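Local coordinates for putative membrane protein (Corynebacterium diphtheriae NCTC 13129, PDB 3C8I) that is of unknown function but belongs to the DUF3239 family, this chain being the C-terminal part of a longer, probably membrane-anchored protein, at residues A19-N25 with R65-I71; P26-V30 with N53-I57; A33-T37 with D137-L141; A48-R52 with K127-R132; I71-T77 with I91-I96. One frame throughout, in Å; residues are numbered along the deposited sequence.

Contact 1: residues A19-N25 with R65-I71; sequences AMIAEVN and RKVGTRI
Strand residues 19-24 run extended, apart from Ala22, against 65-71, a loop that tightens into a type II turn from Lys66 to Thr69 before joining strand 70-80 antiparallel to the first segment. Ala19 faces Ile71, CA atoms 4.9 Å apart: Ile71 N donates to Ala19 O at 2.8 Å, the return bond from Ala19 N to Ile71 O (3.0 Å) is weak, and Ala19 CB lies 4.2 Å from Ile71 CB. Met20 (t, t, m) pairs with Arg70 at a non-hydrogen-bonded position, CA-CA 4.6 Å, and rests its CG 3.4 Å from Gly68 O. Ile21 (m, t) points toward the turn. Its N bonds Thr69 O at 3.1 Å, its O receives Gly68 N at 2.7 Å, and its CD1 packs 3.7 Å from Thr69 CB. Gly68, at phi/psi 103/-15, takes the position where a CB would jam against the preceding carbonyl. At Ala22, psi drops to -22°, and Ala22 and Glu23 both face Val30 of strand 29-36. Val24 lays CG1 over one face of the Arg65 guanidinium, 3.1 Å from NH1. Asn25 O then accepts Arg65 NH2 at 2.8 Å, at the edge of the guanidinium, near its plane, while Asn25 ND2 bonds Glu23 OE2 at 2.8 Å. These features describe two interior neighbours of an antiparallel sheet, the second entered through a glycine-bearing type II turn, the first carrying a classic beta bulge.

Contact 2: residues P26-V30 with N53-I57; sequences PRDMV and NITAI
Two backbone hydrogen bonds hold this end of the hairpin formed by strands 29-36 and 47-54. Met29 and Ile54 form an antiparallel hydrogen-bonded pair with CA atoms 5.3 Å apart: Met29 N donates to Ile54 O at 2.9 Å and Ile54 N to Met29 O at 2.8 Å, both nearly linear. Val30 and Asn53 follow as a non-hydrogen-bonded pair, CA-CA 4.5 Å, and the CA of Asn53 adds a CA-H...O contact of 3.4 Å to Met29 O. Beyond the pair the two chains splay, their end-to-end directions 102° apart; Asp28 and Thr55 are still 4.4 Å apart at CA, but Thr55 turns out of strand geometry at phi/psi -86/-43. The apolar part belongs to Met29 (chi1 p, chi2 t, chi3 106°). Its CG lies 4.3 Å from Ile54 CB, and its CE reaches along the departing chain to within 4.2 Å of Ile57 CG1. Across the splayed end, a water bonds Thr55 O at 2.5 Å and, weakly, Arg27 O at 3.4 Å. Arg27 itself leads away to a salt bridge with Glu23 of the second subunit, and Ala56 O accepts Trp98 NE1. The chemistry implies a register fixed by main-chain bonds, with the Met29 side chain packing along Ile54 and Ile57 and a water that donates to two carbonyls, both acceptors, weakly in the case of Arg27 O.

Contact 3: residues A33-T37 with D137-L141; sequences ALVNT and DLLEL
This is side-chain packing between two strands that are not sheet neighbours: strand 47-54 lies between 33-36 and 138-140, and the two segments meet across it. The nearest CA pairs are accordingly far apart, 9.0 Å for Val35 and Leu138, 8.0 Å for Thr37 and Glu140, and 9.6 Å for Leu34 and Leu141. End-to-end directions differ by 97°. On one face, Val35 (m) brings CG2 to 3.7 Å from CD1 of Leu138, which adopts t, p, and Thr37 CG2 sits 4.1 Å from Leu138 CD2. Thr37, just past the strand at phi/psi -82/-4, directs its CA-to-CB bond toward 137-141; with chi1 at p, its OG1 donates to Glu140 OE2 at 2.9 Å. Glu140 (m, t) swings its carboxylate in for this bond, and its OE1 makes a long, weak ion pair with Arg46. Leu34 (t, p) makes the remaining contact, CD1 to CD1 of Leu141 (m, t) at 4.0 Å, so that the last residue of the chain is also engaged. The residues beneath Leu138 in the strand between are small, Ala48 and Ala50, which is consistent with this reach across it. Around the contact, Val35 also meets Ile91 of strand 88-95, while Leu34 and Leu141 both touch Thr120 of helix 115-124, and Leu141 rests on Leu49 of the intervening strand.

Contact 4: residues A48-R52 with K127-R132; sequences ALATR and KLDQVR
Leu49 and Thr51, two residues apart on strand 48-52, direct their CA-to-CB bonds toward the short helix 128-132, while Ala50 between them faces away. Leu49 (m, t) lays CB 3.8 Å from Val131 CG2 and reaches CD1 to 4.3 Å from Lys127 CB. Val131, with chi1 at t, answers from the helix: besides CG2 it places CG1 3.7 Å from Leu49 O and 3.8 Å from Thr51 OG1, so both its methyls bear on the strand. Thr51 takes the p rotamer, which leaves CG2 3.8 Å from Leu128 CD1 and OG1 4.1 Å from Arg132 CG. Leu128 (t, p) leaves the helix sideways, but its CD1 bends in to reach Thr51. The arrangement is alpha-on-beta packing at almost a right angle: the axes of helix and strand cross at -83°, 8.7 Å apart, and the nearest CA pair is Leu49 and Val131 at 6.9 Å. Lys127 stands at the N-cap position; its O accepts Val131 N at 3.0 Å, and Leu128 O accepts Arg132 N at 2.9 Å, setting the single short turn of helix. Lys127 starts toward the strand at CB but carries its amine away from it. Arg132 (m, t, m) folds back so that NH2 makes a salt bridge to Asp129 OD1 at 3.3 Å, and its NH1 makes a second one with Glu23. Leu139 of the following strand also packs on Val131.

Contact 5: residues I71-T77 with I91-I96; sequences IPAVAVT and ISPMPI
Val74 and Met94 form the apolar centre, an antiparallel hydrogen-bonded pair with CA atoms 5.5 Å apart and side chains on the same face. Val74 (m) sets CG2 3.7 Å from Met94 CG, and Met94 (p, t, m) turns its SD to 3.8 Å from Val76 CG2. Ile96 (p, t) also lies by Val74, its CG2 3.8 Å from Val74 CG1. On the other face, Ala75 CB touches Ile91 CG2 at 3.7 Å and Ile71 CG2 meets Pro95 CB at 3.6 Å. The backbone ladder runs outward from there: Val74 N to Met94 O and Met94 N to Val74 O, both 2.9 Å, Ile96 N to Pro72 O at 3.0 Å and Val76 N to Ser92 O at 2.9 Å. Pro93 and Pro95 sit opposite Ala75 and Ala73 at non-hydrogen-bonded positions, where the ladder asks for no amide proton. Val76 breaks the extended run at phi/psi -86/-35, and Ser92 N then bonds Thr77 O at 2.9 Å. At this polar edge Ser92 OG bonds Gln90, and also Ala99 O of the third subunit. This is a twisted antiparallel beta hairpin of strands 70-80 and 88-95, the axes of segments 71-77 and 91-95 at 142°.

In the fold
All five contacts involve one antiparallel sheet ordered 88-95, 70-80, 16-24, 29-36, 47-54, 138-140: contacts 1, 2 and 5 pair neighbouring strands, contact 3 reaches across 47-54, and contact 4 lays helix 128-132 on the sheet. Contacts 1 and 5 meet at Ile71. Contacts 1 and 2, centres about 9 Å apart, join at the bulge, where Ala22 N lies 2.7 Å from Val30 O. Contacts 3 and 4, centres about 8 Å apart, attach helix 128-132 and strand 138-140 to strands 29-36 and 47-54. Glu23 OE2 of contact 1 lies 3.2 Å from Arg132 NH1 of contact 4. Contacts 4 and 5 touch where Arg52 NH1 approaches Pro93 O at 2.8 Å. Contacts 2 and 3 are farthest apart, centres about 20 Å.

Contact 1: residues A19-N25 with R65-I71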
# COMPACT_ATOMS: atom_id res chain seq x y z
N ALA B 19 -3.88 1.15 -22.01
CA ALA B 19 -4.22 0.05 -21.12
C ALA B 19 -5.42 -0.73 -21.70
O ALA B 19 -6.14 -0.21 -22.57
CB ALA B 19 -4.52 0.57 -19.68
N MET B 20 -5.61 -1.95 -21.24
CA MET B 20 -6.60 -2.84 -21.79
C MET B 20 -7.03 -3.84 -20.73
O MET B 20 -6.21 -4.30 -19.92
CB MET B 20 -5.96 -3.59 -22.99
CG MET B 20 -6.91 -4.44 -23.86
SD MET B 20 -6.07 -5.04 -25.38
CE MET B 20 -5.61 -3.50 -26.10
N ILE B 21 -8.31 -4.22 -20.77
CA ILE B 21 -8.83 -5.23 -19.84
C ILE B 21 -8.25 -6.58 -20.23
O ILE B 21 -8.46 -7.06 -21.36
CB ILE B 21 -10.36 -5.30 -19.79
CG1 ILE B 21 -10.98 -3.93 -19.45
CG2 ILE B 21 -10.81 -6.42 -18.80
CD1 ILE B 21 -12.54 -3.93 -19.45
N ALA B 22 -7.53 -7.19 -19.29
CA ALA B 22 -6.82 -8.46 -19.52
C ALA B 22 -7.55 -9.63 -18.87
O ALA B 22 -7.36 -10.79 -19.27
CB ALA B 22 -5.37 -8.34 -18.97
N GLU B 23 -8.39 -9.34 -17.89
CA GLU B 23 -9.15 -10.37 -17.19
C GLU B 23 -10.34 -9.75 -16.47
O GLU B 23 -10.25 -8.63 -15.94
CB GLU B 23 -8.24 -11.11 -16.21
CG GLU B 23 -9.01 -11.99 -15.22
CD GLU B 23 -8.11 -12.63 -14.20
OE1 GLU B 23 -7.44 -13.61 -14.58
OE2 GLU B 23 -8.08 -12.16 -13.04
N VAL B 24 -11.46 -10.48 -16.46
CA VAL B 24 -12.69 -10.02 -15.83
C VAL B 24 -13.19 -11.07 -14.85
O VAL B 24 -13.29 -12.25 -15.19
CB VAL B 24 -13.77 -9.70 -16.90
CG1 VAL B 24 -15.14 -9.49 -16.25
CG2 VAL B 24 -13.35 -8.48 -17.72
N ASN B 25 -13.51 -10.63 -13.63
CA ASN B 25 -13.91 -11.49 -12.52
C ASN B 25 -15.21 -10.94 -11.92
O ASN B 25 -15.62 -9.84 -12.27
CB ASN B 25 -12.79 -11.54 -11.47
CG ASN B 25 -11.43 -11.94 -12.06
OD1 ASN B 25 -11.26 -13.04 -12.54
ND2 ASN B 25 -10.46 -11.02 -12.03
N ARG B 65 -17.43 -4.41 -20.43
CA ARG B 65 -16.62 -5.04 -19.38
C ARG B 65 -16.13 -6.40 -19.85
O ARG B 65 -16.59 -7.46 -19.40
CB ARG B 65 -17.41 -5.16 -18.08
CG ARG B 65 -16.56 -5.49 -16.87
CD ARG B 65 -17.35 -5.33 -15.59
NE ARG B 65 -16.55 -5.70 -14.44
CZ ARG B 65 -16.46 -6.93 -13.92
NH1 ARG B 65 -17.16 -7.94 -14.41
NH2 ARG B 65 -15.68 -7.14 -12.88
N LYS B 66 -15.18 -6.35 -20.79
CA LYS B 66 -14.75 -7.52 -21.54
C LYS B 66 -13.27 -7.49 -21.73
O LYS B 66 -12.70 -6.43 -21.90
CB LYS B 66 -15.37 -7.51 -22.94
CG LYS B 66 -16.83 -7.85 -23.01
CD LYS B 66 -17.25 -7.98 -24.47
CE LYS B 66 -18.72 -8.35 -24.63
NZ LYS B 66 -19.28 -7.78 -25.90
N VAL B 67 -12.67 -8.67 -21.77
CA VAL B 67 -11.25 -8.81 -22.09
C VAL B 67 -11.00 -8.19 -23.46
O VAL B 67 -11.73 -8.49 -24.42
CB VAL B 67 -10.83 -10.29 -22.08
CG1 VAL B 67 -9.39 -10.44 -22.56
CG2 VAL B 67 -10.99 -10.89 -20.67
N GLY B 68 -10.03 -7.28 -23.53
CA GLY B 68 -9.69 -6.59 -24.78
C GLY B 68 -10.19 -5.16 -24.93
O GLY B 68 -9.72 -4.44 -25.80
N THR B 69 -11.13 -4.74 -24.08
CA THR B 69 -11.61 -3.35 -24.10
C THR B 69 -10.47 -2.39 -23.86
O THR B 69 -9.73 -2.53 -22.89
CB THR B 69 -12.70 -3.08 -23.03
OG1 THR B 69 -13.89 -3.81 -23.35
CG2 THR B 69 -13.02 -1.60 -22.96
N ARG B 70 -10.35 -1.39 -24.73
CA ARG B 70 -9.31 -0.38 -24.59
C ARG B 70 -9.63 0.67 -23.51
O ARG B 70 -10.77 1.15 -23.40
CB ARG B 70 -9.12 0.35 -25.90
CG ARG B 70 -8.66 -0.50 -27.06
CD ARG B 70 -8.56 0.41 -28.30
NE ARG B 70 -7.69 -0.15 -29.35
CZ ARG B 70 -7.14 0.56 -30.34
NH1 ARG B 70 -7.34 1.88 -30.46
NH2 ARG B 70 -6.37 -0.06 -31.23
N ILE B 71 -8.61 1.00 -22.73
CA ILE B 71 -8.70 1.94 -21.60
C ILE B 71 -7.51 2.90 -21.70
O ILE B 71 -6.41 2.56 -21.32
CB ILE B 71 -8.59 1.23 -20.21
CG1 ILE B 71 -9.65 0.13 -20.02
CG2 ILE B 71 -8.68 2.27 -19.06
CD1 ILE B 71 -11.08 0.63 -20.06

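Contact 2: residues P26-V30 with N53-I57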
# COMPACT_ATOMS: atom_id res chain seq x y z
N PRO B 26 -15.89 -11.70 -11.04
CA PRO B 26 -17.11 -11.13 -10.47
C PRO B 26 -16.95 -9.80 -9.74
O PRO B 26 -17.77 -8.91 -9.91
CB PRO B 26 -17.58 -12.24 -9.51
CG PRO B 26 -17.02 -13.49 -10.09
CD PRO B 26 -15.67 -13.09 -10.61
N ARG B 27 -15.90 -9.64 -8.95
CA ARG B 27 -15.74 -8.44 -8.13
C ARG B 27 -14.80 -7.37 -8.71
O ARG B 27 -14.80 -6.24 -8.23
CB ARG B 27 -15.26 -8.81 -6.73
CG ARG B 27 -16.21 -9.74 -6.00
CD ARG B 27 -16.36 -9.35 -4.53
NE ARG B 27 -17.35 -10.21 -3.89
CZ ARG B 27 -17.15 -11.49 -3.58
NH1 ARG B 27 -15.97 -12.07 -3.83
NH2 ARG B 27 -18.13 -12.19 -3.01
N ASP B 28 -14.00 -7.73 -9.72
CA ASP B 28 -13.04 -6.79 -10.28
C ASP B 28 -12.52 -7.21 -11.66
O ASP B 28 -12.90 -8.24 -12.20
CB ASP B 28 -11.89 -6.53 -9.30
CG ASP B 28 -10.92 -7.69 -9.21
OD1 ASP B 28 -11.36 -8.85 -9.26
OD2 ASP B 28 -9.69 -7.43 -9.07
N MET B 29 -11.70 -6.34 -12.24
CA MET B 29 -11.03 -6.60 -13.49
C MET B 29 -9.53 -6.33 -13.36
O MET B 29 -9.09 -5.61 -12.46
CB MET B 29 -11.63 -5.74 -14.61
CG MET B 29 -11.38 -4.23 -14.57
SD MET B 29 -12.65 -3.30 -15.57
CE MET B 29 -13.68 -2.58 -14.31
N VAL B 30 -8.76 -6.91 -14.26
CA VAL B 30 -7.33 -6.67 -14.31
C VAL B 30 -7.03 -5.95 -15.60
O VAL B 30 -7.43 -6.38 -16.67
CB VAL B 30 -6.49 -7.98 -14.20
CG1 VAL B 30 -4.99 -7.70 -14.41
CG2 VAL B 30 -6.70 -8.64 -12.87
N ASN B 53 -5.21 -4.47 -10.59
CA ASN B 53 -6.55 -4.91 -10.26
C ASN B 53 -7.42 -3.71 -9.96
O ASN B 53 -7.07 -2.87 -9.11
CB ASN B 53 -6.51 -5.90 -9.11
CG ASN B 53 -6.16 -7.30 -9.57
OD1 ASN B 53 -7.02 -8.18 -9.63
ND2 ASN B 53 -4.89 -7.52 -9.91
N ILE B 54 -8.52 -3.58 -10.69
CA ILE B 54 -9.40 -2.41 -10.61
C ILE B 54 -10.85 -2.83 -10.40
O ILE B 54 -11.34 -3.77 -11.04
CB ILE B 54 -9.26 -1.54 -11.90
CG1 ILE B 54 -7.85 -0.92 -11.97
CG2 ILE B 54 -10.33 -0.42 -11.95
CD1 ILE B 54 -7.59 -0.13 -13.30
N THR B 55 -11.53 -2.16 -9.49
CA THR B 55 -12.92 -2.53 -9.20
C THR B 55 -13.90 -1.85 -10.15
O THR B 55 -14.82 -2.49 -10.66
CB THR B 55 -13.25 -2.25 -7.72
OG1 THR B 55 -12.42 -3.09 -6.90
CG2 THR B 55 -14.71 -2.53 -7.44
N ALA B 56 -13.70 -0.56 -10.42
CA ALA B 56 -14.66 0.23 -11.20
C ALA B 56 -13.99 1.24 -12.13
O ALA B 56 -13.09 1.96 -11.73
CB ALA B 56 -15.62 0.96 -10.27
N ILE B 57 -14.47 1.29 -13.37
CA ILE B 57 -14.09 2.36 -14.30
C ILE B 57 -15.38 2.88 -14.93
O ILE B 57 -16.09 2.10 -15.57
CB ILE B 57 -13.17 1.85 -15.43
CG1 ILE B 57 -11.91 1.14 -14.87
CG2 ILE B 57 -12.80 3.01 -16.34
CD1 ILE B 57 -11.02 0.52 -15.93
O HOH W 1 -15.53 -4.79 -11.19

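Contact 3: residues A33-T37 with D137-L141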
# COMPACT_ATOMS: atom_id res chain seq x y z
N ALA B 33 -1.19 -2.33 -18.81
CA ALA B 33 -0.74 -1.14 -19.53
C ALA B 33 0.64 -1.33 -20.12
O ALA B 33 1.44 -2.08 -19.57
CB ALA B 33 -0.74 0.11 -18.59
N LEU B 34 0.90 -0.66 -21.24
CA LEU B 34 2.23 -0.62 -21.86
C LEU B 34 2.95 0.65 -21.38
O LEU B 34 2.55 1.77 -21.70
CB LEU B 34 2.12 -0.67 -23.40
CG LEU B 34 3.45 -0.72 -24.19
CD1 LEU B 34 4.15 -2.06 -24.06
CD2 LEU B 34 3.27 -0.37 -25.67
N VAL B 35 4.02 0.47 -20.61
CA VAL B 35 4.72 1.56 -19.97
C VAL B 35 6.23 1.57 -20.31
O VAL B 35 6.83 0.56 -20.71
CB VAL B 35 4.53 1.53 -18.41
CG1 VAL B 35 3.07 1.84 -18.03
CG2 VAL B 35 5.01 0.22 -17.79
N ASN B 36 6.82 2.75 -20.17
CA ASN B 36 8.23 2.96 -20.40
C ASN B 36 8.93 2.99 -19.06
O ASN B 36 8.64 3.86 -18.25
CB ASN B 36 8.43 4.30 -21.11
CG ASN B 36 9.89 4.63 -21.41
OD1 ASN B 36 10.80 3.84 -21.18
ND2 ASN B 36 10.10 5.81 -21.96
N THR B 37 9.84 2.05 -18.83
CA THR B 37 10.54 2.00 -17.53
C THR B 37 11.72 2.96 -17.39
O THR B 37 12.32 3.06 -16.30
CB THR B 37 10.98 0.58 -17.14
OG1 THR B 37 12.02 0.13 -18.00
CG2 THR B 37 9.83 -0.38 -17.20
N ASP B 137 4.39 -6.67 -10.46
CA ASP B 137 3.43 -6.65 -11.58
C ASP B 137 3.92 -5.78 -12.74
O ASP B 137 3.17 -5.00 -13.34
CB ASP B 137 2.04 -6.26 -11.05
CG ASP B 137 1.44 -7.33 -10.13
OD1 ASP B 137 1.87 -8.51 -10.22
OD2 ASP B 137 0.52 -7.01 -9.35
N LEU B 138 5.21 -5.93 -13.05
CA LEU B 138 5.86 -5.20 -14.12
C LEU B 138 6.83 -6.16 -14.80
O LEU B 138 7.70 -6.74 -14.15
CB LEU B 138 6.60 -3.97 -13.57
CG LEU B 138 7.25 -2.99 -14.55
CD1 LEU B 138 6.22 -2.21 -15.30
CD2 LEU B 138 8.19 -2.00 -13.79
N LEU B 139 6.63 -6.36 -16.09
CA LEU B 139 7.45 -7.30 -16.88
C LEU B 139 8.03 -6.54 -18.07
O LEU B 139 7.28 -6.05 -18.91
CB LEU B 139 6.59 -8.47 -17.39
CG LEU B 139 7.27 -9.62 -18.16
CD1 LEU B 139 8.06 -10.50 -17.20
CD2 LEU B 139 6.25 -10.46 -18.97
N GLU B 140 9.35 -6.46 -18.15
CA GLU B 140 9.96 -5.82 -19.30
C GLU B 140 9.78 -6.69 -20.53
O GLU B 140 9.82 -7.91 -20.45
CB GLU B 140 11.43 -5.45 -19.02
CG GLU B 140 11.52 -4.16 -18.16
CD GLU B 140 12.93 -3.59 -17.98
OE1 GLU B 140 13.91 -4.28 -18.37
OE2 GLU B 140 13.05 -2.47 -17.42
N LEU B 141 9.47 -6.04 -21.66
CA LEU B 141 9.52 -6.70 -22.96
C LEU B 141 10.96 -6.66 -23.45
O LEU B 141 11.29 -7.30 -24.45
CB LEU B 141 8.60 -6.02 -23.98
CG LEU B 141 7.10 -5.91 -23.68
CD1 LEU B 141 6.39 -5.22 -24.84
CD2 LEU B 141 6.49 -7.27 -23.42

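Contact 4: residues A48-R52 with K127-R132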
# COMPACT_ATOMS: atom_id res chain seq x y z
N ALA B 48 7.58 -2.08 -21.07
CA ALA B 48 7.19 -3.08 -20.10
C ALA B 48 5.66 -3.13 -19.99
O ALA B 48 4.95 -2.21 -20.43
CB ALA B 48 7.82 -2.79 -18.72
N LEU B 49 5.18 -4.22 -19.42
CA LEU B 49 3.77 -4.44 -19.16
C LEU B 49 3.55 -4.30 -17.66
O LEU B 49 4.27 -4.90 -16.86
CB LEU B 49 3.36 -5.84 -19.61
CG LEU B 49 3.70 -6.15 -21.08
CD1 LEU B 49 3.55 -7.64 -21.37
CD2 LEU B 49 2.86 -5.24 -22.04
N ALA B 50 2.56 -3.50 -17.28
CA ALA B 50 2.23 -3.28 -15.88
C ALA B 50 0.77 -3.64 -15.68
O ALA B 50 -0.08 -3.16 -16.42
CB ALA B 50 2.49 -1.79 -15.47
N THR B 51 0.44 -4.44 -14.68
CA THR B 51 -0.94 -4.77 -14.43
C THR B 51 -1.47 -4.19 -13.13
O THR B 51 -0.72 -3.87 -12.20
CB THR B 51 -1.19 -6.31 -14.44
OG1 THR B 51 -0.39 -6.94 -13.45
CG2 THR B 51 -0.98 -6.92 -15.85
N ARG B 52 -2.79 -4.06 -13.07
CA ARG B 52 -3.45 -3.52 -11.90
C ARG B 52 -4.86 -4.06 -11.79
O ARG B 52 -5.62 -4.05 -12.76
CB ARG B 52 -3.52 -2.00 -11.99
CG ARG B 52 -4.17 -1.34 -10.82
CD ARG B 52 -4.16 0.19 -10.95
NE ARG B 52 -4.76 0.84 -9.78
CZ ARG B 52 -4.53 2.09 -9.39
NH1 ARG B 52 -3.74 2.88 -10.10
NH2 ARG B 52 -5.13 2.57 -8.29
N LYS B 127 0.17 -12.44 -22.04
CA LYS B 127 1.27 -12.58 -21.06
C LYS B 127 0.88 -12.22 -19.63
O LYS B 127 1.75 -12.17 -18.76
CB LYS B 127 2.51 -11.76 -21.47
CG LYS B 127 3.11 -12.16 -22.81
CD LYS B 127 4.55 -11.67 -22.97
CE LYS B 127 5.17 -12.08 -24.32
NZ LYS B 127 4.66 -13.38 -24.93
N LEU B 128 -0.42 -12.01 -19.36
CA LEU B 128 -0.91 -11.68 -18.02
C LEU B 128 -0.29 -12.51 -16.90
O LEU B 128 0.08 -12.00 -15.86
CB LEU B 128 -2.45 -11.80 -17.97
CG LEU B 128 -3.18 -11.54 -16.64
CD1 LEU B 128 -2.96 -10.11 -16.16
CD2 LEU B 128 -4.70 -11.83 -16.78
N ASP B 129 -0.22 -13.82 -17.09
CA ASP B 129 0.27 -14.65 -16.00
C ASP B 129 1.77 -14.49 -15.81
O ASP B 129 2.21 -14.42 -14.69
CB ASP B 129 -0.17 -16.11 -16.20
CG ASP B 129 -1.68 -16.27 -15.99
OD1 ASP B 129 -2.15 -15.96 -14.86
OD2 ASP B 129 -2.39 -16.66 -16.95
N GLN B 130 2.54 -14.35 -16.89
CA GLN B 130 3.95 -13.96 -16.77
C GLN B 130 4.11 -12.66 -15.98
O GLN B 130 4.94 -12.59 -15.05
CB GLN B 130 4.61 -13.82 -18.15
CG GLN B 130 4.81 -15.12 -18.92
CD GLN B 130 5.37 -14.85 -20.32
OE1 GLN B 130 6.36 -14.12 -20.48
NE2 GLN B 130 4.72 -15.42 -21.33
N VAL B 131 3.32 -11.63 -16.32
CA VAL B 131 3.41 -10.34 -15.60
C VAL B 131 3.09 -10.51 -14.13
O VAL B 131 3.80 -10.00 -13.26
CB VAL B 131 2.48 -9.23 -16.16
CG1 VAL B 131 2.69 -7.93 -15.36
CG2 VAL B 131 2.74 -9.02 -17.62
N ARG B 132 2.03 -11.25 -13.85
CA ARG B 132 1.67 -11.46 -12.44
C ARG B 132 2.68 -12.36 -11.70
O ARG B 132 2.63 -12.40 -10.48
CB ARG B 132 0.24 -12.01 -12.31
CG ARG B 132 -0.82 -10.99 -12.76
CD ARG B 132 -2.22 -11.35 -12.28
NE ARG B 132 -2.77 -12.54 -12.92
CZ ARG B 132 -4.06 -12.87 -12.96
NH1 ARG B 132 -4.98 -12.09 -12.39
NH2 ARG B 132 -4.44 -13.98 -13.57

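Contact 5: residues I71-T77 with I91-I96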
# COMPACT_ATOMS: atom_id res chain seq x y z
N ILE B 71 -8.61 1.00 -22.73
CA ILE B 71 -8.70 1.94 -21.60
C ILE B 71 -7.51 2.90 -21.70
O ILE B 71 -6.41 2.56 -21.32
CB ILE B 71 -8.59 1.23 -20.21
CG1 ILE B 71 -9.65 0.13 -20.02
CG2 ILE B 71 -8.68 2.27 -19.06
CD1 ILE B 71 -11.08 0.63 -20.06
N PRO B 72 -7.74 4.12 -22.20
CA PRO B 72 -6.67 5.11 -22.16
C PRO B 72 -6.27 5.43 -20.71
O PRO B 72 -7.14 5.62 -19.87
CB PRO B 72 -7.29 6.33 -22.84
CG PRO B 72 -8.48 5.83 -23.51
CD PRO B 72 -8.96 4.65 -22.80
N ALA B 73 -4.97 5.52 -20.44
CA ALA B 73 -4.46 5.58 -19.09
C ALA B 73 -3.28 6.55 -19.00
O ALA B 73 -2.79 7.06 -20.04
CB ALA B 73 -4.03 4.16 -18.61
N VAL B 74 -2.87 6.86 -17.78
CA VAL B 74 -1.59 7.51 -17.54
C VAL B 74 -0.84 6.79 -16.43
O VAL B 74 -1.46 6.16 -15.55
CB VAL B 74 -1.70 9.05 -17.22
CG1 VAL B 74 -2.51 9.79 -18.31
CG2 VAL B 74 -2.24 9.31 -15.81
N ALA B 75 0.49 6.88 -16.47
CA ALA B 75 1.34 6.32 -15.44
C ALA B 75 1.40 7.37 -14.36
O ALA B 75 2.05 8.43 -14.53
CB ALA B 75 2.72 5.98 -15.97
N VAL B 76 0.71 7.11 -13.25
CA VAL B 76 0.49 8.14 -12.25
C VAL B 76 1.65 8.23 -11.27
O VAL B 76 2.03 9.35 -10.88
CB VAL B 76 -0.90 8.03 -11.57
CG1 VAL B 76 -0.96 6.86 -10.62
CG2 VAL B 76 -1.27 9.35 -10.86
N THR B 77 2.27 7.10 -10.94
CA THR B 77 3.39 7.09 -10.01
C THR B 77 4.27 5.95 -10.39
O THR B 77 3.83 5.04 -11.14
CB THR B 77 2.97 6.90 -8.50
OG1 THR B 77 2.19 5.69 -8.36
CG2 THR B 77 2.15 8.08 -7.99
N ILE B 91 5.42 0.65 -11.55
CA ILE B 91 4.66 1.76 -12.15
C ILE B 91 3.15 1.50 -11.97
O ILE B 91 2.69 0.41 -12.31
CB ILE B 91 4.96 1.89 -13.68
CG1 ILE B 91 6.43 2.26 -13.93
CG2 ILE B 91 4.03 2.91 -14.33
CD1 ILE B 91 6.84 2.27 -15.40
N SER B 92 2.43 2.47 -11.42
CA SER B 92 0.95 2.41 -11.29
C SER B 92 0.24 3.12 -12.44
O SER B 92 0.31 4.36 -12.53
CB SER B 92 0.45 3.03 -10.00
OG SER B 92 1.00 2.38 -8.89
N PRO B 93 -0.44 2.34 -13.30
CA PRO B 93 -1.28 2.97 -14.31
C PRO B 93 -2.65 3.31 -13.73
O PRO B 93 -3.13 2.59 -12.86
CB PRO B 93 -1.39 1.90 -15.39
CG PRO B 93 -1.27 0.59 -14.64
CD PRO B 93 -0.49 0.86 -13.37
N MET B 94 -3.26 4.38 -14.21
CA MET B 94 -4.65 4.71 -13.88
C MET B 94 -5.43 5.04 -15.14
O MET B 94 -4.90 5.68 -16.05
CB MET B 94 -4.73 5.91 -12.90
CG MET B 94 -4.17 7.23 -13.42
SD MET B 94 -4.64 8.71 -12.40
CE MET B 94 -6.36 8.92 -12.82
N PRO B 95 -6.71 4.62 -15.22
CA PRO B 95 -7.56 5.03 -16.31
C PRO B 95 -7.85 6.52 -16.28
O PRO B 95 -8.16 7.06 -15.21
CB PRO B 95 -8.85 4.25 -16.10
CG PRO B 95 -8.72 3.55 -14.83
CD PRO B 95 -7.37 3.73 -14.26
N ILE B 96 -7.78 7.18 -17.44
CA ILE B 96 -8.07 8.63 -17.47
C ILE B 96 -9.55 8.89 -17.16
O ILE B 96 -9.90 9.97 -16.65
CB ILE B 96 -7.59 9.37 -18.76
CG1 ILE B 96 -8.44 9.05 -19.97
CG2 ILE B 96 -6.14 9.11 -19.07
CD1 ILE B 96 -8.20 10.05 -21.13